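Long-range contacts in SusD homolog (Bacteroides thetaiotaomicron, PDB 3SGH), which probably binds glycans at the cell surface as a SusD-family outer-membrane lipoprotein, handing them to a partner transporter for uptake: residues 23-27 and 83-88; 147-152 and 191-196; 264-270 and 351-357. All blocks are in the same frame, centred on the assembly; numbering follows the deposited sequence.

Overall arrangement
Along the chain the three contacts follow in series, each closing before the next opens, and all lie within the SusD/RagB family region. Contacts 1 and 2 are neighbours: their centres are 18 Å apart and their nearest atoms about 6 Å. Helix 100-120 joins them, placing Thr108 against Met24 and Val27 of contact 1, and Leu107 and Val110 against Leu151, Leu191 and Met195 of contact 2. Contact 3 is remote, its centre 32 Å from that of contact 1 and 29 Å from that of contact 2, with nearest atoms about 17 Å and 12 Å away. Contact 2 is the most buried; the other two lie nearer the periphery.

Contact 1. Residues 23-27 and 83-88; sequences TMFNV and YIYPSF
Tyr83 lays its ring over Asn26, whose CB sits 3.3 Å from the ring centroid and 8° off the normal, a CH-pi contact on one face. The ring is set by chi1 m (-70°). Residue 83 belongs to the end of helix 75-84; the chain then leaves helical geometry at Tyr85, passes a cis peptide before Pro86 and re-enters a helix at Ser87. Segment 23-27 passes from helix 17-24 into the weakly bonded helix 26-29, with Asn26 ND2 donating to Thr23 O (3.0 Å). The backbones come closest at Met24 and Tyr83, CA atoms 4.7 Å apart, where Met24 CA makes a CA-H...O contact with Tyr83 O at 3.5 Å. Selenomethionine Met24 (m, t, p) reaches into the bend: CG lies 3.6 Å from Ser87 CB, and CE lies 4.0 Å from Ile84 CD1 and 3.9 Å from Phe88 CB. Val27 CG1 meets Ile84 CD1 at 3.6 Å and Tyr83 CB at 3.8 Å. No direct hydrogen bond crosses; water 1 links Asn26 OD1 and Tyr83 OH, 2.9 Å from each. Thr108 of helix 100-120 touches Met24 and Val27. This is a cis-proline bend between consecutive helices, filled by Met24, in the helix-rich SusD/RagB fold.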
loop_
_atom_site.group_PDB
_atom_site.type_symbol
_atom_site.label_atom_id
_atom_site.label_comp_id
_atom_site.label_asym_id
_atom_site.label_seq_id
_atom_site.Cartn_x
_atom_site.Cartn_y
_atom_site.Cartn_z
ATOM N N THR A 23 8.856 -0.306 -18.657
ATOM C CA THR A 23 9.692 -0.217 -17.466
ATOM C C THR A 23 8.981 0.536 -16.358
ATOM O O THR A 23 9.019 0.136 -15.206
ATOM C CB THR A 23 10.973 0.559 -17.720
ATOM O OG1 THR A 23 11.412 0.320 -19.064
ATOM C CG2 THR A 23 12.029 0.162 -16.701
HETATM N N MSE A 24 8.344 1.647 -16.738
HETATM C CA MSE A 24 7.674 2.517 -15.758
HETATM C C MSE A 24 6.613 1.724 -15.013
HETATM O O MSE A 24 6.401 1.904 -13.803
HETATM C CB MSE A 24 7.022 3.748 -16.418
HETATM C CG MSE A 24 7.985 4.631 -17.174
HETATM SE SE MSE A 24 7.089 6.120 -17.970
HETATM C CE MSE A 24 6.730 7.032 -16.337
ATOM N N PHE A 25 5.965 0.810 -15.739
ATOM C CA PHE A 25 4.865 0.051 -15.178
ATOM C C PHE A 25 5.264 -0.839 -13.997
ATOM O O PHE A 25 4.379 -1.337 -13.254
ATOM C CB PHE A 25 4.245 -0.875 -16.218
ATOM C CG PHE A 25 3.355 -0.224 -17.267
ATOM C CD1 PHE A 25 2.798 1.041 -17.144
ATOM C CD2 PHE A 25 3.026 -0.973 -18.377
ATOM C CE1 PHE A 25 1.941 1.537 -18.129
ATOM C CE2 PHE A 25 2.181 -0.472 -19.368
ATOM C CZ PHE A 25 1.668 0.759 -19.259
ATOM N N ASN A 26 6.564 -1.095 -13.822
ATOM C CA ASN A 26 6.986 -1.869 -12.643
ATOM C C ASN A 26 6.627 -1.205 -11.299
ATOM O O ASN A 26 6.568 -1.887 -10.289
ATOM C CB ASN A 26 8.470 -2.131 -12.707
ATOM C CG ASN A 26 8.797 -3.214 -13.728
ATOM O OD1 ASN A 26 8.560 -4.395 -13.458
ATOM N ND2 ASN A 26 9.227 -2.811 -14.921
ATOM N N VAL A 27 6.341 0.100 -11.272
ATOM C CA VAL A 27 5.895 0.698 -10.014
ATOM C C VAL A 27 4.547 0.201 -9.504
ATOM O O VAL A 27 4.268 0.347 -8.325
ATOM C CB VAL A 27 5.872 2.227 -10.013
ATOM C CG1 VAL A 27 7.292 2.794 -10.350
ATOM C CG2 VAL A 27 4.765 2.791 -10.937
ATOM N N TYR A 83 12.529 3.271 -12.029
ATOM C CA TYR A 83 11.514 2.892 -13.003
ATOM C C TYR A 83 10.904 4.122 -13.717
ATOM O O TYR A 83 10.637 4.073 -14.914
ATOM C CB TYR A 83 10.402 2.056 -12.344
ATOM C CG TYR A 83 10.811 0.670 -11.933
ATOM C CD1 TYR A 83 11.547 -0.147 -12.786
ATOM C CD2 TYR A 83 10.370 0.135 -10.720
ATOM C CE1 TYR A 83 11.916 -1.409 -12.413
ATOM C CE2 TYR A 83 10.707 -1.138 -10.346
ATOM C CZ TYR A 83 11.479 -1.915 -11.183
ATOM O OH TYR A 83 11.811 -3.194 -10.808
ATOM N N ILE A 84 10.691 5.213 -12.984
ATOM C CA ILE A 84 9.956 6.339 -13.519
ATOM C C ILE A 84 10.829 7.234 -14.389
ATOM O O ILE A 84 10.361 7.742 -15.410
ATOM C CB ILE A 84 9.297 7.169 -12.384
ATOM C CG1 ILE A 84 8.262 6.280 -11.641
ATOM C CG2 ILE A 84 8.688 8.462 -12.941
ATOM C CD1 ILE A 84 7.160 5.628 -12.575
ATOM N N TYR A 85 12.092 7.414 -13.997
ATOM C CA TYR A 85 12.978 8.337 -14.743
ATOM C C TYR A 85 14.194 7.596 -15.266
ATOM O O TYR A 85 14.701 6.728 -14.552
ATOM C CB TYR A 85 13.424 9.475 -13.837
ATOM C CG TYR A 85 12.325 10.232 -13.169
ATOM C CD1 TYR A 85 11.595 11.218 -13.852
ATOM C CD2 TYR A 85 12.039 10.030 -11.828
ATOM C CE1 TYR A 85 10.587 11.926 -13.212
ATOM C CE2 TYR A 85 11.021 10.772 -11.187
ATOM C CZ TYR A 85 10.321 11.699 -11.888
ATOM O OH TYR A 85 9.309 12.374 -11.252
ATOM N N PRO A 86 14.691 7.946 -16.481
ATOM C CA PRO A 86 14.254 9.070 -17.336
ATOM C C PRO A 86 13.065 8.784 -18.249
ATOM O O PRO A 86 12.692 9.634 -19.032
ATOM C CB PRO A 86 15.529 9.383 -18.168
ATOM C CG PRO A 86 16.187 8.060 -18.329
ATOM C CD PRO A 86 15.968 7.360 -16.984
ATOM N N SER A 87 12.462 7.611 -18.167
ATOM C CA SER A 87 11.426 7.268 -19.139
ATOM C C SER A 87 10.302 8.289 -19.186
ATOM O O SER A 87 9.812 8.556 -20.263
ATOM C CB SER A 87 10.867 5.874 -18.894
ATOM O OG SER A 87 11.908 4.929 -19.055
ATOM N N PHE A 88 9.897 8.845 -18.036
ATOM C CA PHE A 88 8.826 9.826 -18.034
ATOM C C PHE A 88 9.127 10.992 -18.999
ATOM O O PHE A 88 8.266 11.417 -19.811
ATOM C CB PHE A 88 8.529 10.435 -16.646
ATOM C CG PHE A 88 7.520 11.491 -16.734
ATOM C CD1 PHE A 88 6.221 11.152 -16.985
ATOM C CD2 PHE A 88 7.868 12.829 -16.703
ATOM C CE1 PHE A 88 5.262 12.124 -17.161
ATOM C CE2 PHE A 88 6.937 13.804 -16.881
ATOM C CZ PHE A 88 5.620 13.455 -17.122
HETATM O O HOH W 1 9.512 -4.967 -10.751
#

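Contact 2. Residues 147-152 and 191-196; sequences MFDDLD and LKLRMA
An antiparallel helix pair in the alpha-helical, TPR-related part of the SusD fold brings 147-152 of helix 140-162 against 191-196 of helix 181-198. Both segments are helical throughout; their axes approach to 11.0 Å, with a signed crossing angle of -165°. The register is set by Phe148 and Lys192, CA atoms 7.1 Å apart. Phe148 (chi1 -81°) extends across the gap, its CZ 3.5 Å from Met195 CB and its CE1 3.6 Å from Lys192 O, which lies at the ring edge. Selenomethionine Met195 (m, t, p) covers one ring face: CE is 4.0 Å from the centroid and 4° off the normal, while SE stands obliquely at 5.1 Å, a Met-aromatic contact. The same CE touches Met147 CB at 3.9 Å. Leu151 (t, p) puts CD2 3.7 Å from Lys192 CB, 4.0 Å from Met195 SE and 4.3 Å from Leu191 CG. Lys192, all trans, stretches its NZ to Asp152 OD1 in a 2.6 Å salt bridge; NZ also pairs with Glu213 of helix 204-217. Leu107 and Val110 of helix 100-120 close over Leu151, Leu191 and Met195. Such near-antiparallel helix packing is characteristic of a TPR-type alpha-alpha superhelix.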
loop_
_atom_site.group_PDB
_atom_site.type_symbol
_atom_site.label_atom_id
_atom_site.label_comp_id
_atom_site.label_asym_id
_atom_site.label_seq_id
_atom_site.Cartn_x
_atom_site.Cartn_y
_atom_site.Cartn_z
HETATM N N MSE A 147 0.573 16.428 -8.113
HETATM C CA MSE A 147 0.206 15.084 -8.558
HETATM C C MSE A 147 -1.283 15.011 -8.891
HETATM O O MSE A 147 -1.639 14.393 -9.902
HETATM C CB MSE A 147 0.633 13.979 -7.567
HETATM C CG MSE A 147 2.100 13.824 -7.445
HETATM SE SE MSE A 147 2.606 12.310 -6.364
HETATM C CE MSE A 147 1.949 13.050 -4.688
ATOM N N PHE A 148 -2.158 15.627 -8.093
ATOM C CA PHE A 148 -3.593 15.717 -8.453
ATOM C C PHE A 148 -3.777 16.414 -9.821
ATOM O O PHE A 148 -4.548 15.953 -10.664
ATOM C CB PHE A 148 -4.427 16.448 -7.378
ATOM C CG PHE A 148 -4.815 15.593 -6.181
ATOM C CD1 PHE A 148 -5.746 14.585 -6.325
ATOM C CD2 PHE A 148 -4.235 15.801 -4.922
ATOM C CE1 PHE A 148 -6.117 13.785 -5.279
ATOM C CE2 PHE A 148 -4.615 15.020 -3.851
ATOM C CZ PHE A 148 -5.562 14.002 -4.023
ATOM N N ASP A 149 -3.049 17.512 -10.024
ATOM C CA ASP A 149 -3.097 18.217 -11.312
ATOM C C ASP A 149 -2.704 17.331 -12.505
ATOM O O ASP A 149 -3.383 17.335 -13.542
ATOM C CB ASP A 149 -2.261 19.505 -11.275
ATOM C CG ASP A 149 -2.812 20.539 -10.284
ATOM O OD1 ASP A 149 -3.980 20.434 -9.870
ATOM O OD2 ASP A 149 -2.040 21.459 -9.912
ATOM N N ASP A 150 -1.617 16.573 -12.374
ATOM C CA ASP A 150 -1.147 15.761 -13.480
ATOM C C ASP A 150 -2.129 14.604 -13.697
ATOM O O ASP A 150 -2.433 14.211 -14.827
ATOM C CB ASP A 150 0.256 15.255 -13.194
ATOM C CG ASP A 150 1.327 16.350 -13.381
ATOM O OD1 ASP A 150 1.058 17.365 -14.058
ATOM O OD2 ASP A 150 2.446 16.165 -12.875
ATOM N N LEU A 151 -2.651 14.090 -12.594
ATOM C CA LEU A 151 -3.585 12.973 -12.666
ATOM C C LEU A 151 -4.855 13.472 -13.362
ATOM O O LEU A 151 -5.418 12.774 -14.192
ATOM C CB LEU A 151 -3.863 12.435 -11.256
ATOM C CG LEU A 151 -4.829 11.242 -11.199
ATOM C CD1 LEU A 151 -4.379 10.092 -12.054
ATOM C CD2 LEU A 151 -5.000 10.796 -9.713
ATOM N N ASP A 152 -5.300 14.704 -13.076
ATOM C CA ASP A 152 -6.491 15.225 -13.767
ATOM C C ASP A 152 -6.297 15.349 -15.273
ATOM O O ASP A 152 -7.226 15.132 -16.080
ATOM C CB ASP A 152 -6.900 16.586 -13.172
ATOM C CG ASP A 152 -7.640 16.455 -11.837
ATOM O OD1 ASP A 152 -8.205 15.363 -11.564
ATOM O OD2 ASP A 152 -7.682 17.461 -11.051
ATOM N N LEU A 191 -7.574 5.891 -7.885
ATOM C CA LEU A 191 -6.309 6.432 -7.338
ATOM C C LEU A 191 -6.491 7.838 -6.836
ATOM O O LEU A 191 -6.023 8.196 -5.724
ATOM C CB LEU A 191 -5.234 6.476 -8.417
ATOM C CG LEU A 191 -3.854 7.018 -8.017
ATOM C CD1 LEU A 191 -3.217 6.241 -6.843
ATOM C CD2 LEU A 191 -2.912 7.058 -9.245
ATOM N N LYS A 192 -7.208 8.624 -7.618
ATOM C CA LYS A 192 -7.547 9.991 -7.219
ATOM C C LYS A 192 -8.289 9.953 -5.884
ATOM O O LYS A 192 -7.976 10.700 -4.975
ATOM C CB LYS A 192 -8.365 10.700 -8.280
ATOM C CG LYS A 192 -8.721 12.153 -7.943
ATOM C CD LYS A 192 -9.357 12.809 -9.198
ATOM C CE LYS A 192 -9.815 14.221 -8.930
ATOM N NZ LYS A 192 -10.313 14.929 -10.147
ATOM N N LEU A 193 -9.235 9.034 -5.742
ATOM C CA LEU A 193 -9.977 8.904 -4.473
ATOM C C LEU A 193 -9.095 8.413 -3.309
ATOM O O LEU A 193 -9.201 8.955 -2.182
ATOM C CB LEU A 193 -11.188 7.999 -4.656
ATOM C CG LEU A 193 -12.093 7.790 -3.465
ATOM C CD1 LEU A 193 -12.620 9.144 -2.978
ATOM C CD2 LEU A 193 -13.259 6.861 -3.863
ATOM N N ARG A 194 -8.215 7.452 -3.576
ATOM C CA ARG A 194 -7.216 6.992 -2.554
ATOM C C ARG A 194 -6.382 8.154 -2.034
ATOM O O ARG A 194 -6.227 8.365 -0.803
ATOM C CB ARG A 194 -6.277 5.953 -3.127
ATOM C CG ARG A 194 -5.204 5.512 -2.130
ATOM C CD ARG A 194 -4.093 4.714 -2.828
ATOM N NE ARG A 194 -4.519 3.382 -3.221
ATOM C CZ ARG A 194 -3.721 2.504 -3.861
ATOM N NH1 ARG A 194 -2.474 2.841 -4.205
ATOM N NH2 ARG A 194 -4.168 1.326 -4.198
HETATM N N MSE A 195 -5.862 8.947 -2.977
HETATM C CA MSE A 195 -5.054 10.117 -2.644
HETATM C C MSE A 195 -5.826 11.156 -1.826
HETATM O O MSE A 195 -5.304 11.696 -0.807
HETATM C CB MSE A 195 -4.441 10.713 -3.937
HETATM C CG MSE A 195 -3.538 9.710 -4.601
HETATM SE SE MSE A 195 -2.914 10.395 -6.326
HETATM C CE MSE A 195 -2.287 12.098 -5.733
ATOM N N ALA A 196 -7.066 11.417 -2.241
ATOM C CA ALA A 196 -7.941 12.375 -1.581
ATOM C C ALA A 196 -8.182 11.957 -0.124
ATOM O O ALA A 196 -8.048 12.758 0.791
ATOM C CB ALA A 196 -9.288 12.498 -2.322
#

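Contact 3. Residues 264-270 and 351-357; sequences DPRRPAY and SFEEFGV
Val357 is a knob filling the hollow between Pro265 and Ala269: CG1 lies 3.8 Å from Pro265 CB, and CG2 is 3.9 Å from Ala269 CB. The backbones come nearest at Arg266-Val357 (CA atoms 6.2 Å apart) and Ala269-Phe355 (6.4 Å). Residues 264-267 form a type I beta turn leading into helix 267-270; Asp264 OD1 caps Arg266 N (2.9 Å). Helix 340-354 ends in a Schellman motif, Gly356 at positive phi (71°) and Val357 N bonded to Phe352 O (3.0 Å), so a helix C-terminus fits against the lead-in to a short helix in this helix-rich SusD-like chain. Phe352 packs against the Pro265 ring (CE2 to CG, 3.6 Å) and the Arg266 side chain, whose CG covers one ring face while Phe352 CE1 lies over the guanidinium, 3.6 Å from Arg266 CZ. Asp264 holds that guanidinium with two prongs, NE to OD1 and NH2 to OD2, both 2.9 Å; NH2 also bonds Gln413, and NH1 donates to Ser351 OG (2.8 Å). Phe355 wedges against Ala269 (CD2 to CB, 3.9 Å), its face meeting the edge of Tyr270, centroids 4.8 Å apart. Tyr270 OH bonds Ile416 O and accepts from water 2 (2.9 Å), itself 2.7 Å from Ser351 OG.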
loop_
_atom_site.group_PDB
_atom_site.type_symbol
_atom_site.label_atom_id
_atom_site.label_comp_id
_atom_site.label_asym_id
_atom_site.label_seq_id
_atom_site.Cartn_x
_atom_site.Cartn_y
_atom_site.Cartn_z
ATOM N N ASP A 264 -12.354 -16.128 9.463
ATOM C CA ASP A 264 -12.533 -15.481 8.158
ATOM C C ASP A 264 -12.345 -16.481 7.034
ATOM O O ASP A 264 -11.271 -17.084 6.912
ATOM C CB ASP A 264 -11.543 -14.306 8.019
ATOM C CG ASP A 264 -11.921 -13.324 6.933
ATOM O OD1 ASP A 264 -12.158 -13.738 5.755
ATOM O OD2 ASP A 264 -11.964 -12.103 7.226
ATOM N N PRO A 265 -13.363 -16.631 6.192
ATOM C CA PRO A 265 -13.252 -17.627 5.132
ATOM C C PRO A 265 -12.258 -17.294 4.046
ATOM O O PRO A 265 -11.968 -18.143 3.207
ATOM C CB PRO A 265 -14.662 -17.704 4.537
ATOM C CG PRO A 265 -15.473 -16.703 5.183
ATOM C CD PRO A 265 -14.702 -16.015 6.263
ATOM N N ARG A 266 -11.743 -16.069 4.041
ATOM C CA ARG A 266 -10.662 -15.752 3.113
ATOM C C ARG A 266 -9.318 -16.338 3.507
ATOM O O ARG A 266 -8.400 -16.287 2.698
ATOM C CB ARG A 266 -10.555 -14.239 2.948
ATOM C CG ARG A 266 -11.742 -13.688 2.162
ATOM C CD ARG A 266 -11.761 -12.141 2.266
ATOM N NE ARG A 266 -12.141 -11.766 3.614
ATOM C CZ ARG A 266 -12.556 -10.550 3.959
ATOM N NH1 ARG A 266 -12.585 -9.545 3.063
ATOM N NH2 ARG A 266 -12.937 -10.341 5.203
ATOM N N ARG A 267 -9.169 -16.860 4.732
ATOM C CA ARG A 267 -7.887 -17.405 5.164
ATOM C C ARG A 267 -7.220 -18.365 4.155
ATOM O O ARG A 267 -6.056 -18.140 3.800
ATOM C CB ARG A 267 -7.971 -18.009 6.562
ATOM C CG ARG A 267 -8.086 -16.933 7.694
ATOM C CD ARG A 267 -8.329 -17.592 9.053
ATOM N NE ARG A 267 -9.597 -18.309 9.040
ATOM C CZ ARG A 267 -10.021 -19.107 10.001
ATOM N NH1 ARG A 267 -9.253 -19.331 11.072
ATOM N NH2 ARG A 267 -11.190 -19.722 9.883
ATOM N N PRO A 268 -7.940 -19.405 3.670
ATOM C CA PRO A 268 -7.319 -20.325 2.716
ATOM C C PRO A 268 -6.973 -19.720 1.367
ATOM O O PRO A 268 -6.134 -20.298 0.634
ATOM C CB PRO A 268 -8.354 -21.448 2.546
ATOM C CG PRO A 268 -9.637 -20.880 3.012
ATOM C CD PRO A 268 -9.238 -19.910 4.127
ATOM N N ALA A 269 -7.572 -18.560 1.043
ATOM C CA ALA A 269 -7.229 -17.842 -0.193
ATOM C C ALA A 269 -6.004 -16.911 -0.008
ATOM O O ALA A 269 -5.388 -16.465 -0.983
ATOM C CB ALA A 269 -8.406 -17.081 -0.657
ATOM N N TYR A 270 -5.690 -16.612 1.242
ATOM C CA TYR A 270 -4.639 -15.644 1.609
ATOM C C TYR A 270 -3.329 -16.285 2.067
ATOM O O TYR A 270 -2.265 -15.729 1.797
ATOM C CB TYR A 270 -5.143 -14.759 2.744
ATOM C CG TYR A 270 -6.043 -13.589 2.361
ATOM C CD1 TYR A 270 -6.837 -13.606 1.233
ATOM C CD2 TYR A 270 -6.136 -12.459 3.196
ATOM C CE1 TYR A 270 -7.647 -12.528 0.926
ATOM C CE2 TYR A 270 -6.958 -11.407 2.902
ATOM C CZ TYR A 270 -7.713 -11.434 1.771
ATOM O OH TYR A 270 -8.500 -10.353 1.488
ATOM N N SER A 351 -14.533 -8.222 -2.023
ATOM C CA SER A 351 -13.296 -8.849 -1.560
ATOM C C SER A 351 -13.433 -10.354 -1.602
ATOM O O SER A 351 -12.531 -11.065 -2.065
ATOM C CB SER A 351 -13.054 -8.405 -0.116
ATOM O OG SER A 351 -11.932 -9.059 0.421
ATOM N N PHE A 352 -14.548 -10.866 -1.092
ATOM C CA PHE A 352 -14.829 -12.281 -1.189
ATOM C C PHE A 352 -14.859 -12.713 -2.647
ATOM O O PHE A 352 -14.204 -13.678 -3.011
ATOM C CB PHE A 352 -16.164 -12.651 -0.557
ATOM C CG PHE A 352 -16.116 -12.867 0.941
ATOM C CD1 PHE A 352 -15.655 -11.890 1.813
ATOM C CD2 PHE A 352 -16.556 -14.048 1.489
ATOM C CE1 PHE A 352 -15.656 -12.118 3.205
ATOM C CE2 PHE A 352 -16.578 -14.225 2.866
ATOM C CZ PHE A 352 -16.116 -13.281 3.704
ATOM N N GLU A 353 -15.605 -11.969 -3.468
ATOM C CA GLU A 353 -15.715 -12.281 -4.869
ATOM C C GLU A 353 -14.355 -12.297 -5.577
ATOM O O GLU A 353 -14.072 -13.191 -6.370
ATOM C CB GLU A 353 -16.676 -11.311 -5.586
ATOM C CG GLU A 353 -16.962 -11.781 -7.003
ATOM C CD GLU A 353 -17.909 -10.860 -7.754
ATOM O OE1 GLU A 353 -18.257 -9.786 -7.193
ATOM O OE2 GLU A 353 -18.268 -11.217 -8.908
ATOM N N GLU A 354 -13.542 -11.280 -5.324
ATOM C CA GLU A 354 -12.225 -11.164 -5.926
ATOM C C GLU A 354 -11.396 -12.435 -5.737
ATOM O O GLU A 354 -10.646 -12.834 -6.649
ATOM C CB GLU A 354 -11.477 -10.008 -5.267
ATOM C CG GLU A 354 -10.161 -9.629 -5.895
ATOM C CD GLU A 354 -10.347 -8.856 -7.195
ATOM O OE1 GLU A 354 -11.230 -7.956 -7.244
ATOM O OE2 GLU A 354 -9.581 -9.122 -8.145
ATOM N N PHE A 355 -11.490 -13.018 -4.544
ATOM C CA PHE A 355 -10.713 -14.205 -4.189
ATOM C C PHE A 355 -11.487 -15.514 -4.340
ATOM O O PHE A 355 -10.966 -16.555 -3.973
ATOM C CB PHE A 355 -10.187 -14.063 -2.769
ATOM C CG PHE A 355 -8.948 -13.211 -2.689
ATOM C CD1 PHE A 355 -9.032 -11.820 -2.639
ATOM C CD2 PHE A 355 -7.693 -13.797 -2.715
ATOM C CE1 PHE A 355 -7.887 -11.045 -2.594
ATOM C CE2 PHE A 355 -6.532 -13.011 -2.677
ATOM C CZ PHE A 355 -6.629 -11.633 -2.627
ATOM N N GLY A 356 -12.710 -15.464 -4.841
ATOM C CA GLY A 356 -13.488 -16.691 -5.107
ATOM C C GLY A 356 -13.971 -17.410 -3.863
ATOM O O GLY A 356 -14.144 -18.650 -3.852
ATOM N N VAL A 357 -14.190 -16.623 -2.821
ATOM C CA VAL A 357 -14.603 -17.118 -1.529
ATOM C C VAL A 357 -16.106 -16.902 -1.360
ATOM O O VAL A 357 -16.648 -15.859 -1.734
ATOM C CB VAL A 357 -13.769 -16.407 -0.445
ATOM C CG1 VAL A 357 -14.205 -16.801 0.921
ATOM C CG2 VAL A 357 -12.267 -16.740 -0.708
HETATM O O HOH W 2 -9.620 -9.163 -0.962
#